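Local coordinates for interferon-activable protein 202 (Mus musculus, PDB 4L5R) that binds double-stranded DNA without sequence specificity and restrains innate immune signalling by preventing activation of the AIM2 inflammasome, at residues Glu149-His161 with Lys184-Lys196. Sequence-based numbering, arbitrary orientation. Where two conformers were deposited one is given.
Sequences EDNIKVVWDKEQH and KPILHSGNHSFIK. Unlike the reference sequence in segment 149-161: Glu-159 (reference Lys). With nucleotides of chain B.
With chi1 at 172°, the Trp-156 indole leaves away from its backbone nitrogen and comes back to Ser-193 and Ile-195. Lys-158 is extended beyond CG, and its amine reaches the turn of segment 184-196. The CG2 methyl of Ile-195 sits over one face of the indole, 3.8 Å from the centroid of the six-membered ring, a CH-pi contact. Lys-158 CB lies over the opposite face, offset toward the rim. Trp-156 NE1 donates in the ring plane to Gln-160 O, which fixes the rotation of the ring. Replacing Trp-156 by alanine would probably open a gap between Ile-195 and Lys-158 and leave Gln-160 O without its indole donor.

Lys-158 NZ grips two carbonyls, Ser-193 O at 2.9 Å on a lone pair and Asn-191 O at 2.8 Å from above the carbonyl plane. Ser-189 OG accepts from Asp-157 N at 2.9 Å. The ring of His-188 is held by ND1, which donates to Ser-189 O. Asp-157 OD2 lies at the edge of that ring, 3.1 Å from His-188 CE1, with the carboxylate plane turned 79° from the ring.

Strands 151-156 and 186-188 run parallel in the second OB-type barrel of this HIN-200 domain. Val-155 bonds segment 184-196 through both N and O: its N donates to Leu-187 O at 2.8 Å, and its O accepts from Ser-189 N. Val-154 and Leu-187 point into the core, where Phe-176 and Leu-173 meet them.

The type I turn Gly-190 to Ser-193 forms part of the DNA-binding surface. Asn-191 N donates to OP2 of DG6 of chain B at 2.8 Å, and its ND2 to OP1 of DT5 of chain B. Lys-153 NZ pairs with another DNA phosphate. These are all backbone phosphate contacts, consistent with binding that does not read sequence.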
loop_
_atom_site.group_PDB
_atom_site.type_symbol
_atom_site.label_atom_id
_atom_site.label_comp_id
_atom_site.label_asym_id
_atom_site.label_seq_id
_atom_site.Cartn_x
_atom_site.Cartn_y
_atom_site.Cartn_z
ATOM N N GLU A 149 10.832 13.983 14.938
ATOM C CA GLU A 149 10.244 15.310 15.116
ATOM C C GLU A 149 8.765 15.344 15.542
ATOM O O GLU A 149 8.297 16.355 16.056
ATOM C CB GLU A 149 10.503 16.182 13.866
ATOM C CG GLU A 149 11.992 16.469 13.639
ATOM C CD GLU A 149 12.283 17.274 12.375
ATOM O OE1 GLU A 149 11.616 17.029 11.347
ATOM O OE2 GLU A 149 13.187 18.150 12.409
ATOM N N ASP A 150 8.039 14.242 15.360
ATOM C CA ASP A 150 6.608 14.219 15.661
ATOM C C ASP A 150 6.035 12.820 15.941
ATOM O O ASP A 150 6.720 11.814 15.771
ATOM C CB ASP A 150 5.823 14.909 14.535
ATOM C CG ASP A 150 4.489 15.474 15.011
ATOM O OD1 ASP A 150 4.226 15.439 16.237
ATOM O OD2 ASP A 150 3.706 15.959 14.162
ATOM N N ASN A 151 4.787 12.777 16.393
ATOM C CA ASN A 151 4.104 11.508 16.650
ATOM C C ASN A 151 2.662 11.591 16.184
ATOM O O ASN A 151 2.135 12.682 15.979
ATOM C CB ASN A 151 4.175 11.138 18.130
ATOM C CG ASN A 151 3.512 12.170 19.017
ATOM O OD1 ASN A 151 2.289 12.264 19.062
ATOM N ND2 ASN A 151 4.321 12.959 19.720
ATOM N N ILE A 152 2.022 10.439 15.999
ATOM C CA ILE A 152 0.645 10.424 15.546
ATOM C C ILE A 152 -0.001 9.110 15.984
ATOM O O ILE A 152 0.674 8.093 16.135
ATOM C CB ILE A 152 0.552 10.632 14.007
ATOM C CG1 ILE A 152 -0.904 10.863 13.575
ATOM C CG2 ILE A 152 1.198 9.479 13.267
ATOM C CD1 ILE A 152 -1.092 11.206 12.089
ATOM N N LYS A 153 -1.304 9.142 16.219
ATOM C CA LYS A 153 -2.024 7.934 16.621
ATOM C C LYS A 153 -2.419 7.091 15.409
ATOM O O LYS A 153 -2.869 7.623 14.398
ATOM C CB LYS A 153 -3.272 8.318 17.404
ATOM C CG LYS A 153 -4.028 7.157 17.999
ATOM C CD LYS A 153 -5.423 7.621 18.361
ATOM C CE LYS A 153 -5.866 7.061 19.672
ATOM N NZ LYS A 153 -7.196 7.626 20.012
ATOM N N VAL A 154 -2.237 5.779 15.519
ATOM C CA VAL A 154 -2.704 4.847 14.501
ATOM C C VAL A 154 -3.844 4.030 15.091
ATOM O O VAL A 154 -3.709 3.459 16.178
ATOM C CB VAL A 154 -1.580 3.903 14.041
ATOM C CG1 VAL A 154 -2.102 2.897 13.009
ATOM C CG2 VAL A 154 -0.408 4.729 13.444
ATOM N N VAL A 155 -4.966 4.005 14.378
ATOM C CA VAL A 155 -6.140 3.235 14.765
ATOM C C VAL A 155 -6.405 2.100 13.784
ATOM O O VAL A 155 -6.736 2.337 12.617
ATOM C CB VAL A 155 -7.394 4.144 14.891
ATOM C CG1 VAL A 155 -8.646 3.311 15.198
ATOM C CG2 VAL A 155 -7.177 5.211 15.998
ATOM N N TRP A 156 -6.250 0.870 14.271
ATOM C CA TRP A 156 -6.565 -0.339 13.512
ATOM C C TRP A 156 -7.909 -0.872 14.006
ATOM O O TRP A 156 -8.040 -1.325 15.158
ATOM C CB TRP A 156 -5.438 -1.366 13.684
ATOM C CG TRP A 156 -5.709 -2.731 13.106
ATOM C CD1 TRP A 156 -6.189 -3.828 13.777
ATOM C CD2 TRP A 156 -5.492 -3.156 11.748
ATOM N NE1 TRP A 156 -6.282 -4.898 12.924
ATOM C CE2 TRP A 156 -5.870 -4.511 11.671
ATOM C CE3 TRP A 156 -5.022 -2.522 10.595
ATOM C CZ2 TRP A 156 -5.783 -5.243 10.491
ATOM C CZ3 TRP A 156 -4.949 -3.255 9.405
ATOM C CH2 TRP A 156 -5.325 -4.599 9.368
ATOM N N ASP A 157 -8.902 -0.782 13.123
ATOM C CA ASP A 157 -10.316 -0.930 13.450
ATOM C C ASP A 157 -10.866 -2.269 12.991
ATOM O O ASP A 157 -12.005 -2.613 13.300
ATOM C CB ASP A 157 -11.101 0.167 12.725
ATOM C CG ASP A 157 -11.997 0.952 13.646
ATOM O OD1 ASP A 157 -11.727 0.959 14.863
ATOM O OD2 ASP A 157 -12.964 1.571 13.151
ATOM N N LYS A 158 -10.077 -3.004 12.209
ATOM C CA LYS A 158 -10.517 -4.295 11.710
ATOM C C LYS A 158 -10.656 -5.262 12.883
ATOM O O LYS A 158 -9.777 -5.337 13.746
ATOM C CB LYS A 158 -9.541 -4.837 10.663
ATOM C CG LYS A 158 -9.507 -4.034 9.352
ATOM C CD LYS A 158 -8.561 -4.676 8.325
ATOM C CE LYS A 158 -8.734 -4.074 6.939
ATOM N NZ LYS A 158 -7.881 -4.751 5.873
ATOM N N GLU A 159 -11.775 -5.977 12.929
ATOM C CA GLU A 159 -11.975 -6.997 13.951
ATOM C C GLU A 159 -11.086 -8.176 13.594
ATOM O O GLU A 159 -11.518 -9.121 12.933
ATOM C CB GLU A 159 -13.442 -7.425 14.028
ATOM N N GLN A 160 -9.833 -8.081 14.016
ATOM C CA GLN A 160 -8.829 -9.099 13.768
ATOM C C GLN A 160 -7.509 -8.618 14.356
ATOM O O GLN A 160 -7.077 -7.489 14.106
ATOM C CB GLN A 160 -8.697 -9.394 12.268
ATOM C CG GLN A 160 -7.484 -8.786 11.589
ATOM C CD GLN A 160 -7.348 -9.260 10.150
ATOM O OE1 GLN A 160 -8.015 -8.745 9.248
ATOM N NE2 GLN A 160 -6.495 -10.258 9.933
ATOM N N HIS A 161 -6.886 -9.467 15.164
ATOM C CA HIS A 161 -5.678 -9.095 15.888
ATOM C C HIS A 161 -4.485 -9.946 15.477
ATOM O O HIS A 161 -3.421 -9.884 16.106
ATOM C CB HIS A 161 -5.897 -9.203 17.404
ATOM C CG HIS A 161 -6.939 -8.270 17.937
ATOM N ND1 HIS A 161 -7.717 -7.476 17.119
ATOM C CD2 HIS A 161 -7.335 -8.001 19.204
ATOM C CE1 HIS A 161 -8.544 -6.761 17.859
ATOM N NE2 HIS A 161 -8.331 -7.058 19.128
ATOM N N LYS A 184 -7.096 16.060 16.908
ATOM C CA LYS A 184 -5.811 15.579 16.409
ATOM C C LYS A 184 -5.945 14.694 15.173
ATOM O O LYS A 184 -6.801 13.810 15.117
ATOM C CB LYS A 184 -5.026 14.850 17.506
ATOM C CG LYS A 184 -4.207 15.781 18.393
ATOM C CD LYS A 184 -3.000 15.079 19.007
ATOM C CE LYS A 184 -3.373 14.271 20.244
ATOM N NZ LYS A 184 -2.173 13.635 20.862
ATOM N N PRO A 185 -5.097 14.943 14.167
ATOM C CA PRO A 185 -5.072 14.038 13.015
ATOM C C PRO A 185 -4.627 12.648 13.460
ATOM O O PRO A 185 -3.874 12.518 14.425
ATOM C CB PRO A 185 -4.013 14.662 12.098
ATOM C CG PRO A 185 -3.914 16.091 12.524
ATOM C CD PRO A 185 -4.181 16.088 14.003
ATOM N N ILE A 186 -5.079 11.616 12.750
ATOM C CA ILE A 186 -4.691 10.259 13.069
ATOM C C ILE A 186 -4.622 9.470 11.772
ATOM O O ILE A 186 -5.087 9.936 10.737
ATOM C CB ILE A 186 -5.727 9.555 13.968
ATOM C CG1 ILE A 186 -7.064 9.445 13.236
ATOM C CG2 ILE A 186 -5.890 10.287 15.317
ATOM C CD1 ILE A 186 -8.120 8.643 13.993
ATOM N N LEU A 187 -4.059 8.274 11.839
ATOM C CA LEU A 187 -4.117 7.354 10.709
ATOM C C LEU A 187 -5.073 6.231 11.083
ATOM O O LEU A 187 -4.904 5.595 12.122
ATOM C CB LEU A 187 -2.736 6.784 10.435
ATOM C CG LEU A 187 -1.671 7.836 10.186
ATOM C CD1 LEU A 187 -0.336 7.144 9.939
ATOM C CD2 LEU A 187 -2.104 8.700 8.993
ATOM N N HIS A 188 -6.078 6.002 10.245
ATOM C CA HIS A 188 -7.145 5.048 10.550
ATOM C C HIS A 188 -7.183 3.966 9.473
ATOM O O HIS A 188 -6.988 4.245 8.284
ATOM C CB HIS A 188 -8.495 5.781 10.615
ATOM C CG HIS A 188 -9.594 4.990 11.260
ATOM N ND1 HIS A 188 -10.266 3.978 10.610
ATOM C CD2 HIS A 188 -10.151 5.081 12.493
ATOM C CE1 HIS A 188 -11.184 3.471 11.416
ATOM N NE2 HIS A 188 -11.132 4.121 12.567
ATOM N N SER A 189 -7.432 2.721 9.873
ATOM C CA SER A 189 -7.475 1.648 8.897
ATOM C C SER A 189 -8.669 1.810 7.961
ATOM O O SER A 189 -9.665 2.454 8.313
ATOM C CB SER A 189 -7.549 0.291 9.601
ATOM O OG SER A 189 -8.667 0.238 10.470
ATOM N N GLY A 190 -8.558 1.210 6.773
ATOM C CA GLY A 190 -9.642 1.139 5.807
ATOM C C GLY A 190 -9.741 -0.288 5.279
ATOM O O GLY A 190 -9.019 -1.175 5.743
ATOM N N ASN A 191 -10.613 -0.533 4.307
ATOM C CA ASN A 191 -10.844 -1.925 3.923
ATOM C C ASN A 191 -9.573 -2.644 3.483
ATOM O O ASN A 191 -9.424 -3.834 3.759
ATOM C CB ASN A 191 -11.988 -2.084 2.923
ATOM C CG ASN A 191 -11.684 -1.451 1.595
ATOM O OD1 ASN A 191 -10.846 -0.552 1.504
ATOM N ND2 ASN A 191 -12.365 -1.913 0.548
ATOM N N HIS A 192 -8.633 -1.909 2.875
ATOM C CA HIS A 192 -7.389 -2.500 2.373
ATOM C C HIS A 192 -6.176 -2.412 3.302
ATOM O O HIS A 192 -5.095 -2.874 2.942
ATOM C CB HIS A 192 -6.994 -1.873 1.016
ATOM C CG HIS A 192 -8.054 -1.966 -0.036
ATOM N ND1 HIS A 192 -8.320 -0.932 -0.909
ATOM C CD2 HIS A 192 -8.900 -2.972 -0.376
ATOM C CE1 HIS A 192 -9.286 -1.291 -1.736
ATOM N NE2 HIS A 192 -9.656 -2.524 -1.433
ATOM N N SER A 193 -6.316 -1.812 4.482
ATOM C CA SER A 193 -5.137 -1.605 5.312
ATOM C C SER A 193 -4.462 -2.898 5.748
ATOM O O SER A 193 -5.114 -3.927 5.969
ATOM C CB SER A 193 -5.461 -0.741 6.545
ATOM O OG SER A 193 -6.114 0.454 6.152
ATOM N N PHE A 194 -3.144 -2.827 5.865
ATOM C CA PHE A 194 -2.323 -3.957 6.265
ATOM C C PHE A 194 -1.204 -3.428 7.149
ATOM O O PHE A 194 -0.576 -2.396 6.849
ATOM C CB PHE A 194 -1.747 -4.637 5.017
ATOM C CG PHE A 194 -0.973 -5.902 5.297
ATOM C CD1 PHE A 194 -1.641 -7.125 5.480
ATOM C CD2 PHE A 194 0.418 -5.891 5.315
ATOM C CE1 PHE A 194 -0.919 -8.292 5.707
ATOM C CE2 PHE A 194 1.138 -7.057 5.537
ATOM C CZ PHE A 194 0.460 -8.265 5.734
ATOM N N ILE A 195 -0.959 -4.127 8.250
ATOM C CA ILE A 195 0.051 -3.698 9.185
ATOM C C ILE A 195 0.956 -4.852 9.589
ATOM O O ILE A 195 0.483 -5.965 9.872
ATOM C CB ILE A 195 -0.625 -3.059 10.413
ATOM C CG1 ILE A 195 0.405 -2.614 11.436
ATOM C CG2 ILE A 195 -1.627 -4.030 11.034
ATOM C CD1 ILE A 195 -0.226 -1.913 12.616
ATOM N N LYS A 196 2.260 -4.606 9.608
ATOM C CA LYS A 196 3.190 -5.637 10.065
ATOM C C LYS A 196 4.479 -5.088 10.658
ATOM O O LYS A 196 4.872 -3.947 10.393
ATOM C CB LYS A 196 3.502 -6.643 8.949
ATOM C CG LYS A 196 4.349 -6.108 7.821
ATOM C CD LYS A 196 4.770 -7.249 6.892
ATOM C CE LYS A 196 5.391 -6.728 5.598
ATOM N NZ LYS A 196 5.734 -7.833 4.648
ATOM P P DG B 6 -12.488 2.548 2.487
ATOM O OP1 DG B 6 -11.343 2.910 1.616
ATOM O OP2 DG B 6 -12.342 1.491 3.513
ATOM O "O5'" DG B 6 -12.990 3.878 3.226
ATOM C "C5'" DG B 6 -13.115 5.085 2.473
ATOM C "C4'" DG B 6 -13.811 6.136 3.313
ATOM O "O4'" DG B 6 -15.244 5.874 3.326
ATOM C "C3'" DG B 6 -13.346 6.177 4.772
ATOM O "O3'" DG B 6 -13.051 7.513 5.180
ATOM C "C2'" DG B 6 -14.575 5.691 5.528
ATOM C "C1'" DG B 6 -15.628 6.298 4.609
ATOM N N9 DG B 6 -16.995 5.958 4.999
ATOM C C8 DG B 6 -17.503 4.760 5.446
ATOM N N7 DG B 6 -18.771 4.825 5.764
ATOM C C5 DG B 6 -19.112 6.150 5.523
ATOM C C6 DG B 6 -20.343 6.826 5.675
ATOM O O6 DG B 6 -21.421 6.363 6.068
ATOM N N1 DG B 6 -20.239 8.171 5.316
ATOM C C2 DG B 6 -19.088 8.778 4.862
ATOM N N2 DG B 6 -19.156 10.082 4.555
ATOM N N3 DG B 6 -17.933 8.152 4.708
ATOM C C4 DG B 6 -18.027 6.852 5.056
ATOM P P DT B 5 -15.935 -2.810 1.661
ATOM O OP1 DT B 5 -14.785 -3.433 0.954
ATOM O OP2 DT B 5 -16.271 -3.239 3.041
ATOM O "O5'" DT B 5 -15.747 -1.220 1.721
ATOM C "C5'" DT B 5 -15.634 -0.469 0.524
ATOM C "C4'" DT B 5 -15.682 1.011 0.840
ATOM O "O4'" DT B 5 -17.042 1.428 1.110
ATOM C "C3'" DT B 5 -14.847 1.440 2.049
ATOM O "O3'" DT B 5 -13.720 2.162 1.534
ATOM C "C2'" DT B 5 -15.789 2.310 2.882
ATOM C "C1'" DT B 5 -16.932 2.586 1.906
ATOM N N1 DT B 5 -18.253 2.886 2.532
ATOM C C2 DT B 5 -18.873 4.061 2.180
ATOM O O2 DT B 5 -18.402 4.866 1.389
ATOM N N3 DT B 5 -20.078 4.259 2.797
ATOM C C4 DT B 5 -20.728 3.452 3.707
ATOM O O4 DT B 5 -21.816 3.770 4.192
ATOM C C5 DT B 5 -20.021 2.234 4.031
ATOM C C7 DT B 5 -20.610 1.259 5.006
ATOM C C6 DT B 5 -18.835 2.012 3.437
HETATM O O HOH W 1 -2.685 11.592 16.688
#